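Local coordinates for protein galactitol-1-phosphate 5-dehydrogenase (Escherichia coli, PDB 4UEJ) that oxidises galactitol 1-phosphate to D-tagatose 6-phosphate with NAD+ as electron acceptor, as a zinc-containing homodimeric dehydrogenase, at residues A[73-78]-A[126-131]; A[177-182]-A[303-308]; A[140-145]-A[315-320]; A[206-211]-A[225-230]. All coordinates share one frame; numbering follows the deposited sequence.

Contact 1 of 4, residues A[73-78]-A[126-131]; sequences DDLHPG and KNVFAL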
# COMPACT_ATOMS: atom_id res chain seq x y z
N ASP A 73 -27.56 -28.72 14.47
CA ASP A 73 -27.47 -30.18 14.37
C ASP A 73 -26.04 -30.70 14.34
O ASP A 73 -25.83 -31.92 14.39
CB ASP A 73 -28.25 -30.68 13.14
CG ASP A 73 -27.68 -30.15 11.81
OD1 ASP A 73 -26.61 -29.52 11.80
OD2 ASP A 73 -28.33 -30.39 10.77
N ASP A 74 -25.06 -29.80 14.27
CA ASP A 74 -23.68 -30.24 14.13
C ASP A 74 -22.82 -29.88 15.34
O ASP A 74 -21.60 -29.98 15.30
CB ASP A 74 -23.07 -29.67 12.84
CG ASP A 74 -22.95 -28.15 12.86
OD1 ASP A 74 -23.64 -27.48 13.66
OD2 ASP A 74 -22.17 -27.62 12.05
N LEU A 75 -23.47 -29.49 16.43
CA LEU A 75 -22.79 -29.26 17.70
C LEU A 75 -23.63 -29.79 18.84
O LEU A 75 -24.85 -29.82 18.77
CB LEU A 75 -22.50 -27.78 17.91
CG LEU A 75 -21.33 -27.15 17.16
CD1 LEU A 75 -21.18 -25.72 17.62
CD2 LEU A 75 -20.04 -27.93 17.38
N HIS A 76 -22.95 -30.19 19.91
CA HIS A 76 -23.63 -30.80 21.04
C HIS A 76 -23.01 -30.32 22.34
O HIS A 76 -21.84 -29.90 22.35
CB HIS A 76 -23.56 -32.33 20.92
CG HIS A 76 -24.14 -32.85 19.64
ND1 HIS A 76 -23.43 -32.88 18.46
CD2 HIS A 76 -25.37 -33.34 19.35
CE1 HIS A 76 -24.19 -33.37 17.50
NE2 HIS A 76 -25.38 -33.66 18.02
N PRO A 77 -23.79 -30.33 23.43
CA PRO A 77 -23.26 -29.99 24.75
C PRO A 77 -21.97 -30.76 25.07
O PRO A 77 -21.92 -31.98 24.92
CB PRO A 77 -24.39 -30.41 25.70
CG PRO A 77 -25.62 -30.27 24.89
CD PRO A 77 -25.24 -30.63 23.48
N GLY A 78 -20.94 -30.04 25.48
CA GLY A 78 -19.66 -30.65 25.78
C GLY A 78 -18.62 -30.45 24.70
O GLY A 78 -17.43 -30.60 24.95
N LYS A 126 -22.70 -19.65 13.83
CA LYS A 126 -21.63 -19.19 12.96
C LYS A 126 -20.55 -18.44 13.72
O LYS A 126 -19.51 -18.11 13.15
CB LYS A 126 -22.20 -18.32 11.84
CG LYS A 126 -22.89 -19.13 10.75
CD LYS A 126 -23.20 -18.30 9.52
CE LYS A 126 -23.20 -19.15 8.26
NZ LYS A 126 -24.11 -20.32 8.39
N ASN A 127 -20.79 -18.18 15.00
CA ASN A 127 -19.81 -17.52 15.86
C ASN A 127 -19.00 -18.48 16.73
O ASN A 127 -18.32 -18.06 17.66
CB ASN A 127 -20.49 -16.50 16.79
CG ASN A 127 -21.04 -15.30 16.06
OD1 ASN A 127 -22.21 -14.94 16.24
ND2 ASN A 127 -20.21 -14.66 15.24
N VAL A 128 -19.09 -19.78 16.46
CA VAL A 128 -18.19 -20.72 17.13
C VAL A 128 -17.52 -21.63 16.13
O VAL A 128 -18.06 -21.92 15.06
CB VAL A 128 -18.91 -21.58 18.19
CG1 VAL A 128 -19.43 -20.71 19.33
CG2 VAL A 128 -20.03 -22.37 17.57
N PHE A 129 -16.33 -22.08 16.50
CA PHE A 129 -15.46 -22.88 15.65
C PHE A 129 -15.00 -24.07 16.46
O PHE A 129 -14.37 -23.91 17.49
CB PHE A 129 -14.28 -22.03 15.16
CG PHE A 129 -13.21 -22.79 14.44
CD1 PHE A 129 -13.31 -23.04 13.08
CD2 PHE A 129 -12.06 -23.19 15.11
CE1 PHE A 129 -12.31 -23.71 12.41
CE2 PHE A 129 -11.05 -23.86 14.44
CZ PHE A 129 -11.18 -24.12 13.08
N ALA A 130 -15.34 -25.27 15.99
CA ALA A 130 -15.10 -26.48 16.76
C ALA A 130 -13.62 -26.79 16.86
O ALA A 130 -12.91 -26.75 15.86
CB ALA A 130 -15.85 -27.65 16.15
N LEU A 131 -13.17 -27.12 18.07
CA LEU A 131 -11.78 -27.48 18.32
C LEU A 131 -11.60 -29.00 18.25
O LEU A 131 -12.53 -29.75 18.54
CB LEU A 131 -11.33 -26.98 19.71
CG LEU A 131 -11.65 -25.53 20.03
CD1 LEU A 131 -11.21 -25.15 21.43
CD2 LEU A 131 -10.98 -24.67 19.01
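Leu75 meets Val128 and Ala130 with no flat group between them: the faces that touch are aliphatic, and the one ring in 126-131, that of Phe129, leaves its backbone on the side away from 73-78 and packs on Ile143 and Val84. The closest approach is Leu75 CD1 to Val128 CG2, at 3.5 Å, a van der Waals contact in which the two side chains cross obliquely. The second branch of Leu75 is looser, CD2 standing 4.4 Å from Ala130 CB near the solvent. CD1 of Leu75 lies anti to CA (chi2 -176°), which takes it toward Val128; the nearest CA pair, Leu75 CA and Ala130 CA, is 8.2 Å apart. All this lies in the GroES-like domain of the zinc-containing alcohol dehydrogenases, where strand 128-130 pairs antiparallel with strand 80-83 and the loop bearing Leu75 links strand 60-68 to that same partner. Val128 and Ala130, two residues apart, both turn toward the loop. Val128 also packs on Val81, Val28 and Val30, so Leu75 adds to an apolar cluster of valines. Beside it the loop is tied down by charge, Asp74 OD2 forming a salt bridge with Arg125 NH2.

Contact 2 of 4, residues A[177-182]-A[303-308]; sequences IQCAVA and SRLLTE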
# COMPACT_ATOMS: atom_id res chain seq x y z
N ILE A 177 5.41 -14.44 14.30
CA ILE A 177 6.74 -15.01 14.15
C ILE A 177 6.68 -16.52 14.06
O ILE A 177 7.27 -17.11 13.15
CB ILE A 177 7.64 -14.61 15.32
CG1 ILE A 177 7.90 -13.10 15.27
CG2 ILE A 177 8.94 -15.42 15.28
CD1 ILE A 177 8.58 -12.56 16.51
N GLN A 178 5.97 -17.13 15.00
CA GLN A 178 5.83 -18.57 15.04
C GLN A 178 5.17 -19.11 13.77
O GLN A 178 5.61 -20.14 13.23
CB GLN A 178 5.02 -19.00 16.27
CG GLN A 178 5.64 -18.58 17.58
CD GLN A 178 4.84 -19.09 18.76
OE1 GLN A 178 4.16 -20.10 18.66
NE2 GLN A 178 4.91 -18.38 19.88
N CYS A 179 4.14 -18.42 13.28
CA CYS A 179 3.46 -18.87 12.08
C CYS A 179 4.36 -18.74 10.85
O CYS A 179 4.42 -19.65 10.03
CB CYS A 179 2.16 -18.10 11.86
SG CYS A 179 0.89 -18.56 13.07
N ALA A 180 5.09 -17.63 10.75
CA ALA A 180 6.02 -17.44 9.63
C ALA A 180 7.04 -18.56 9.55
O ALA A 180 7.35 -19.05 8.47
CB ALA A 180 6.72 -16.08 9.75
N VAL A 181 7.58 -18.96 10.69
CA VAL A 181 8.54 -20.05 10.72
C VAL A 181 7.89 -21.35 10.25
O VAL A 181 8.45 -22.08 9.44
CB VAL A 181 9.13 -20.23 12.13
CG1 VAL A 181 10.01 -21.46 12.18
CG2 VAL A 181 9.93 -18.99 12.49
N ALA A 182 6.68 -21.61 10.74
CA ALA A 182 6.00 -22.86 10.45
C ALA A 182 5.60 -22.98 8.98
O ALA A 182 5.50 -24.08 8.43
CB ALA A 182 4.78 -23.00 11.36
N SER A 303 -5.76 -23.89 13.81
CA SER A 303 -6.03 -25.10 14.54
C SER A 303 -4.98 -26.16 14.22
O SER A 303 -4.46 -26.82 15.12
CB SER A 303 -7.43 -25.62 14.22
OG SER A 303 -7.70 -26.76 15.02
N ARG A 304 -4.66 -26.31 12.95
CA ARG A 304 -3.72 -27.35 12.54
C ARG A 304 -2.31 -27.09 13.06
O ARG A 304 -1.67 -28.01 13.56
CB ARG A 304 -3.71 -27.48 11.03
CG ARG A 304 -5.02 -28.04 10.52
CD ARG A 304 -5.12 -27.91 9.01
NE ARG A 304 -6.35 -28.53 8.53
CZ ARG A 304 -6.65 -28.70 7.25
NH1 ARG A 304 -5.81 -28.30 6.31
NH2 ARG A 304 -7.79 -29.28 6.91
N LEU A 305 -1.84 -25.85 12.95
CA LEU A 305 -0.51 -25.50 13.44
C LEU A 305 -0.41 -25.79 14.94
O LEU A 305 0.62 -26.26 15.42
CB LEU A 305 -0.19 -24.04 13.15
CG LEU A 305 0.01 -23.73 11.67
CD1 LEU A 305 0.21 -22.24 11.47
CD2 LEU A 305 1.20 -24.51 11.11
N LEU A 306 -1.48 -25.49 15.67
CA LEU A 306 -1.50 -25.78 17.10
C LEU A 306 -1.42 -27.28 17.35
O LEU A 306 -0.65 -27.75 18.18
CB LEU A 306 -2.77 -25.21 17.74
CG LEU A 306 -2.76 -23.71 18.05
CD1 LEU A 306 -4.18 -23.18 18.34
CD2 LEU A 306 -1.85 -23.43 19.23
N THR A 307 -2.22 -28.05 16.62
CA THR A 307 -2.26 -29.47 16.88
C THR A 307 -0.93 -30.11 16.50
O THR A 307 -0.53 -31.09 17.11
CB THR A 307 -3.39 -30.16 16.12
OG1 THR A 307 -3.18 -30.04 14.71
CG2 THR A 307 -4.69 -29.51 16.48
N GLU A 308 -0.25 -29.53 15.52
CA GLU A 308 1.03 -30.07 15.06
C GLU A 308 2.19 -29.62 15.92
O GLU A 308 3.33 -29.92 15.61
CB GLU A 308 1.28 -29.65 13.61
CG GLU A 308 0.32 -30.31 12.67
CD GLU A 308 0.38 -29.74 11.28
OE1 GLU A 308 1.31 -28.98 10.94
OE2 GLU A 308 -0.54 -30.07 10.52
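Leu305 reaches from its helix with both methyls engaged: CD1 lies 4.1 Å from Cys179 SG, and CD2 lies 3.9 Å from Ala182 CB. Cys179 and Ala182, three residues apart, lie on the same flank of helix 171-182, and one methyl of Leu305 goes to each. The CB of Leu305 is directed at that helix, CG stands anti to the carbonyl carbon (chi1 -69°), and the helices come near enough for Ala182 CA and Leu305 CA to stand 7.6 Å apart. The packed half is the one at Cys179. The Cys179 side chain is buried and also touches Ile146, Leu150 and Phe153 of helix 143-155, so three helices converge there; Leu306, next to Leu305, also rests on Ile146. Helix 171-182 follows the first strand of the nucleotide-binding domain, 163-167, and its other side lies on the parallel sheet through Ile177 and Ala180, an arrangement consistent with the first beta-alpha unit of a Rossmann fold. The half at Ala182 is thinner: helix 171-182 ends there, and Ala182 is partly exposed. Internal to 303-308, and taking no part in this packing, Thr307 OG1 donates to Arg304 O over 2.8 Å, coming in well off the carbonyl axis (C=O...OG1 angle 116°). Arg304 O also accepts from Glu308 N at 2.9 Å, so two donors share this last-turn carbonyl, while Glu308 OE1 turns to a salt bridge with Lys310 NZ.

Contact 3 of 4, residues A[140-145]-A[315-320]; sequences GAFIEP and PLIAHR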
# COMPACT_ATOMS: atom_id res chain seq x y z
N GLY A 140 -7.53 -22.77 22.96
CA GLY A 140 -8.54 -22.31 22.02
C GLY A 140 -8.70 -20.81 22.02
O GLY A 140 -9.12 -20.22 21.02
N ALA A 141 -8.36 -20.19 23.15
CA ALA A 141 -8.45 -18.73 23.25
C ALA A 141 -7.41 -18.03 22.40
O ALA A 141 -7.45 -16.81 22.24
CB ALA A 141 -8.31 -18.29 24.70
N PHE A 142 -6.49 -18.79 21.82
CA PHE A 142 -5.44 -18.16 21.02
C PHE A 142 -5.70 -18.28 19.53
O PHE A 142 -4.97 -17.68 18.74
CB PHE A 142 -4.07 -18.77 21.35
CG PHE A 142 -3.50 -18.28 22.64
CD1 PHE A 142 -3.82 -18.90 23.83
CD2 PHE A 142 -2.66 -17.17 22.68
CE1 PHE A 142 -3.30 -18.45 25.04
CE2 PHE A 142 -2.14 -16.72 23.88
CZ PHE A 142 -2.47 -17.36 25.06
N ILE A 143 -6.73 -19.02 19.16
CA ILE A 143 -6.99 -19.22 17.73
C ILE A 143 -7.29 -17.91 17.02
O ILE A 143 -6.74 -17.64 15.95
CB ILE A 143 -8.13 -20.20 17.50
CG1 ILE A 143 -7.69 -21.58 17.97
CG2 ILE A 143 -8.52 -20.25 16.02
CD1 ILE A 143 -8.63 -22.66 17.54
N GLU A 144 -8.17 -17.09 17.60
CA GLU A 144 -8.52 -15.82 17.00
C GLU A 144 -7.27 -14.91 16.81
O GLU A 144 -7.04 -14.41 15.70
CB GLU A 144 -9.62 -15.14 17.83
CG GLU A 144 -10.40 -14.07 17.10
CD GLU A 144 -9.73 -12.72 17.16
OE1 GLU A 144 -8.73 -12.58 17.89
OE2 GLU A 144 -10.20 -11.80 16.45
N PRO A 145 -6.44 -14.72 17.87
CA PRO A 145 -5.26 -13.88 17.60
C PRO A 145 -4.24 -14.51 16.63
O PRO A 145 -3.58 -13.74 15.90
CB PRO A 145 -4.65 -13.67 19.01
CG PRO A 145 -5.29 -14.69 19.88
CD PRO A 145 -6.66 -14.91 19.31
N PRO A 315 4.63 -19.52 26.75
CA PRO A 315 5.50 -18.38 27.08
C PRO A 315 4.82 -17.03 26.89
O PRO A 315 5.30 -16.04 27.42
CB PRO A 315 6.67 -18.51 26.09
CG PRO A 315 6.58 -19.89 25.54
CD PRO A 315 5.16 -20.30 25.61
N LEU A 316 3.72 -17.01 26.15
CA LEU A 316 3.02 -15.77 25.86
C LEU A 316 2.19 -15.28 27.03
O LEU A 316 1.82 -14.10 27.09
CB LEU A 316 2.10 -15.95 24.64
CG LEU A 316 2.76 -16.43 23.36
CD1 LEU A 316 1.72 -16.68 22.28
CD2 LEU A 316 3.77 -15.40 22.91
N ILE A 317 1.88 -16.18 27.96
CA ILE A 317 0.90 -15.88 29.00
C ILE A 317 1.53 -15.22 30.21
O ILE A 317 2.45 -15.77 30.82
CB ILE A 317 0.13 -17.16 29.42
CG1 ILE A 317 -0.59 -17.75 28.21
CG2 ILE A 317 -0.86 -16.83 30.51
CD1 ILE A 317 -1.07 -19.17 28.38
N ALA A 318 1.04 -14.03 30.55
CA ALA A 318 1.56 -13.28 31.69
C ALA A 318 0.69 -13.46 32.92
O ALA A 318 1.16 -13.35 34.05
CB ALA A 318 1.67 -11.79 31.34
N HIS A 319 -0.59 -13.76 32.70
CA HIS A 319 -1.51 -13.86 33.82
C HIS A 319 -2.62 -14.86 33.56
O HIS A 319 -3.24 -14.86 32.49
CB HIS A 319 -2.11 -12.50 34.14
CG HIS A 319 -2.94 -12.48 35.38
ND1 HIS A 319 -2.40 -12.30 36.64
CD2 HIS A 319 -4.27 -12.61 35.56
CE1 HIS A 319 -3.36 -12.33 37.54
NE2 HIS A 319 -4.51 -12.51 36.91
N ARG A 320 -2.87 -15.72 34.55
CA ARG A 320 -4.05 -16.57 34.59
C ARG A 320 -4.79 -16.25 35.87
O ARG A 320 -4.18 -16.18 36.95
CB ARG A 320 -3.69 -18.06 34.57
CG ARG A 320 -3.32 -18.64 33.21
CD ARG A 320 -3.14 -20.15 33.37
NE ARG A 320 -2.69 -20.82 32.16
CZ ARG A 320 -1.42 -20.92 31.79
NH1 ARG A 320 -0.46 -20.37 32.53
NH2 ARG A 320 -1.09 -21.56 30.67
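Phe142 drives its ring end into Ile317 and Leu316. With CG anti to the carbonyl carbon (chi1 -77°), the ring stands out from the residue just ahead of helix 143-155. Ile317 CG1 meets the ring edge near its plane, 3.7 Å from Phe142 CZ. The Ile317 CB bond is not aimed at the ring; the extended CG1 branch (chi2 165°) makes the approach, so that CD1 comes 4.1 Å from Phe142 CE1. Its other branch, CG2, lies over the outer part of the Arg320 guanidinium, 4.1 Å from the plane of that group. Leu316 CD1 comes obliquely, 4.2 Å from Phe142 CE2. Replacing the ring with an alanine here would probably open a gap beside Ile317 CG1 and Leu316 CD1, which would lose the ring as one of their packing partners. Two residues on is Glu144, a catalytic zinc ligand by similarity, while the Phe142 side chain is about 11 Å from the bound zinc ion. Leu316 also packs on Leu174 and Leu175 of helix 171-182, whereas Ile317 touches Leu343 on strand 341-344, the parallel neighbour of its own strand; the ring reaches from the N-terminal end of helix 143-155 to that sheet, where it also touches Lys341.

Contact 4 of 4, residues A[206-211]-A[225-230]; sequences AMQTFN and RELRFN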
# COMPACT_ATOMS: atom_id res chain seq x y z
N ALA A 206 12.86 -16.32 15.39
CA ALA A 206 13.43 -15.15 14.71
C ALA A 206 14.94 -15.32 14.69
O ALA A 206 15.54 -15.67 15.70
CB ALA A 206 13.02 -13.84 15.40
N MET A 207 15.56 -15.11 13.54
CA MET A 207 17.00 -15.33 13.44
C MET A 207 17.77 -14.08 13.87
O MET A 207 18.96 -14.15 14.18
CB MET A 207 17.39 -15.76 12.03
CG MET A 207 16.73 -14.98 10.90
SD MET A 207 17.65 -13.51 10.43
CE MET A 207 19.22 -14.22 9.97
N GLN A 208 17.08 -12.95 13.92
CA GLN A 208 17.64 -11.74 14.50
C GLN A 208 16.55 -10.78 14.97
O GLN A 208 15.40 -10.87 14.53
CB GLN A 208 18.53 -11.04 13.49
CG GLN A 208 17.75 -10.48 12.32
CD GLN A 208 18.66 -10.02 11.21
OE1 GLN A 208 19.87 -9.88 11.39
NE2 GLN A 208 18.07 -9.79 10.04
N THR A 209 16.94 -9.88 15.87
CA THR A 209 16.04 -8.89 16.45
C THR A 209 16.69 -7.51 16.48
O THR A 209 17.89 -7.39 16.73
CB THR A 209 15.62 -9.26 17.89
OG1 THR A 209 16.78 -9.39 18.72
CG2 THR A 209 14.85 -10.58 17.91
N PHE A 210 15.90 -6.48 16.21
CA PHE A 210 16.34 -5.11 16.33
C PHE A 210 15.54 -4.39 17.41
O PHE A 210 14.31 -4.38 17.38
CB PHE A 210 16.18 -4.35 15.00
CG PHE A 210 16.83 -5.03 13.82
CD1 PHE A 210 18.01 -5.75 13.97
CD2 PHE A 210 16.28 -4.91 12.56
CE1 PHE A 210 18.61 -6.36 12.87
CE2 PHE A 210 16.87 -5.51 11.46
CZ PHE A 210 18.04 -6.24 11.62
N ASN A 211 16.25 -3.79 18.36
CA ASN A 211 15.64 -2.91 19.35
C ASN A 211 15.54 -1.51 18.77
O ASN A 211 16.55 -0.84 18.60
CB ASN A 211 16.48 -2.90 20.63
CG ASN A 211 15.80 -2.17 21.77
OD1 ASN A 211 15.23 -1.09 21.59
ND2 ASN A 211 15.86 -2.75 22.96
N ARG A 225 20.70 -5.75 4.65
CA ARG A 225 21.14 -5.73 3.25
C ARG A 225 21.06 -7.09 2.54
O ARG A 225 20.50 -7.19 1.44
CB ARG A 225 22.56 -5.19 3.14
CG ARG A 225 22.66 -3.68 3.30
CD ARG A 225 22.02 -2.96 2.12
NE ARG A 225 22.80 -3.12 0.89
CZ ARG A 225 22.42 -2.65 -0.30
NH1 ARG A 225 21.28 -1.99 -0.42
NH2 ARG A 225 23.19 -2.84 -1.37
N GLU A 226 21.58 -8.13 3.18
CA GLU A 226 21.58 -9.47 2.58
C GLU A 226 20.17 -10.05 2.46
O GLU A 226 19.93 -10.97 1.68
CB GLU A 226 22.45 -10.42 3.39
CG GLU A 226 23.82 -9.88 3.74
CD GLU A 226 24.66 -10.92 4.47
OE1 GLU A 226 24.11 -11.97 4.86
OE2 GLU A 226 25.88 -10.68 4.65
N LEU A 227 19.25 -9.52 3.26
CA LEU A 227 17.89 -10.04 3.28
C LEU A 227 16.90 -9.02 2.75
O LEU A 227 15.74 -9.05 3.13
CB LEU A 227 17.47 -10.43 4.70
CG LEU A 227 18.24 -11.58 5.33
CD1 LEU A 227 17.63 -11.89 6.67
CD2 LEU A 227 18.23 -12.80 4.43
N ARG A 228 17.37 -8.12 1.89
CA ARG A 228 16.53 -7.00 1.47
C ARG A 228 15.48 -7.37 0.43
O ARG A 228 14.51 -6.64 0.25
CB ARG A 228 17.39 -5.84 0.93
CG ARG A 228 18.09 -6.03 -0.42
CD ARG A 228 18.93 -4.79 -0.70
NE ARG A 228 19.70 -4.84 -1.94
CZ ARG A 228 20.87 -5.46 -2.07
NH1 ARG A 228 21.40 -6.12 -1.04
NH2 ARG A 228 21.51 -5.44 -3.24
N PHE A 229 15.65 -8.51 -0.24
CA PHE A 229 14.71 -8.90 -1.28
C PHE A 229 13.60 -9.81 -0.75
O PHE A 229 13.77 -10.49 0.26
CB PHE A 229 15.45 -9.59 -2.43
CG PHE A 229 16.38 -8.67 -3.18
CD1 PHE A 229 15.88 -7.76 -4.10
CD2 PHE A 229 17.74 -8.73 -2.97
CE1 PHE A 229 16.74 -6.91 -4.80
CE2 PHE A 229 18.61 -7.88 -3.66
CZ PHE A 229 18.10 -6.97 -4.58
N ASN A 230 12.46 -9.82 -1.44
CA ASN A 230 11.32 -10.66 -1.08
C ASN A 230 10.92 -10.52 0.38
O ASN A 230 10.61 -11.51 1.06
CB ASN A 230 11.61 -12.11 -1.43
CG ASN A 230 11.89 -12.30 -2.90
OD1 ASN A 230 11.01 -12.10 -3.74
ND2 ASN A 230 13.13 -12.67 -3.23
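Leu227 CD1 is the single methyl on which the contact turns, overlapping the sulfur of Met207 and the amide end of Gln208. Met207 SD stands 4.1 Å from Leu227 CD1, tip to tip, after a chain bent at both chi2 (88°) and chi3 (58°) has curled the thioether toward the leucine. Gln208 and Leu227 approach each other from opposite directions, Gln208 NE2 4.0 Å from Leu227 CD1. That touch is van der Waals only; the polar partner of NE2 is Thr189 OG1 on the adjoining strand. Strand 208-211 is an edge strand, within this chain, of the parallel Rossmann-type sheet, and Leu227 belongs to the loop that leads from helix 217-223 back to strand 231-235, so the contact brings the loop's Leu227 against residues at the edge of the sheet. On the far side of the loop the groups are stacked. Arg228 presents one guanidinium face to Arg225 NH2, 3.5 Å above its centre, and the opposite face to Phe229 CE2, as far from the plane but over its outer part. Arg228 NH1 donates to Arg225 O over 2.8 Å, from well above the carbonyl plane. Glu94 of the second subunit forms a salt bridge with Arg228 NE and probably offsets some of the positive charge of the paired arginines. Across this contact, then, only van der Waals packing acts, with no hydrogen bond or salt bridge, whereas Arg228 and Phe229 bear a salt bridge and a cation-pi contact, the latter with Lys97, to the second subunit.

How the contacts relate
Read from the N terminus, contact 1 opens and closes first, joining 73-78 to 126-131 within the GroES-like domain, in series with the others. Contact 3 then opens at 140-145, contact 2 at 177-182 and contact 4 at 206-211; they close in reverse order, at 225-230, 303-308 and 315-320, so the three loops nest and none cross. Contact 4 lies wholly in the nucleotide-binding domain, contact 2 ties that domain's helix 171-182 to helix 297-307, and contact 3 brings the chain back to strand 317-321 of the mixed sheet that also holds 128-130. Leu131 CD2 and Ile143 CD1, 3.4 Å apart, connect contacts 1 and 3, whereas contacts 1 and 4 have centres about 42 Å apart.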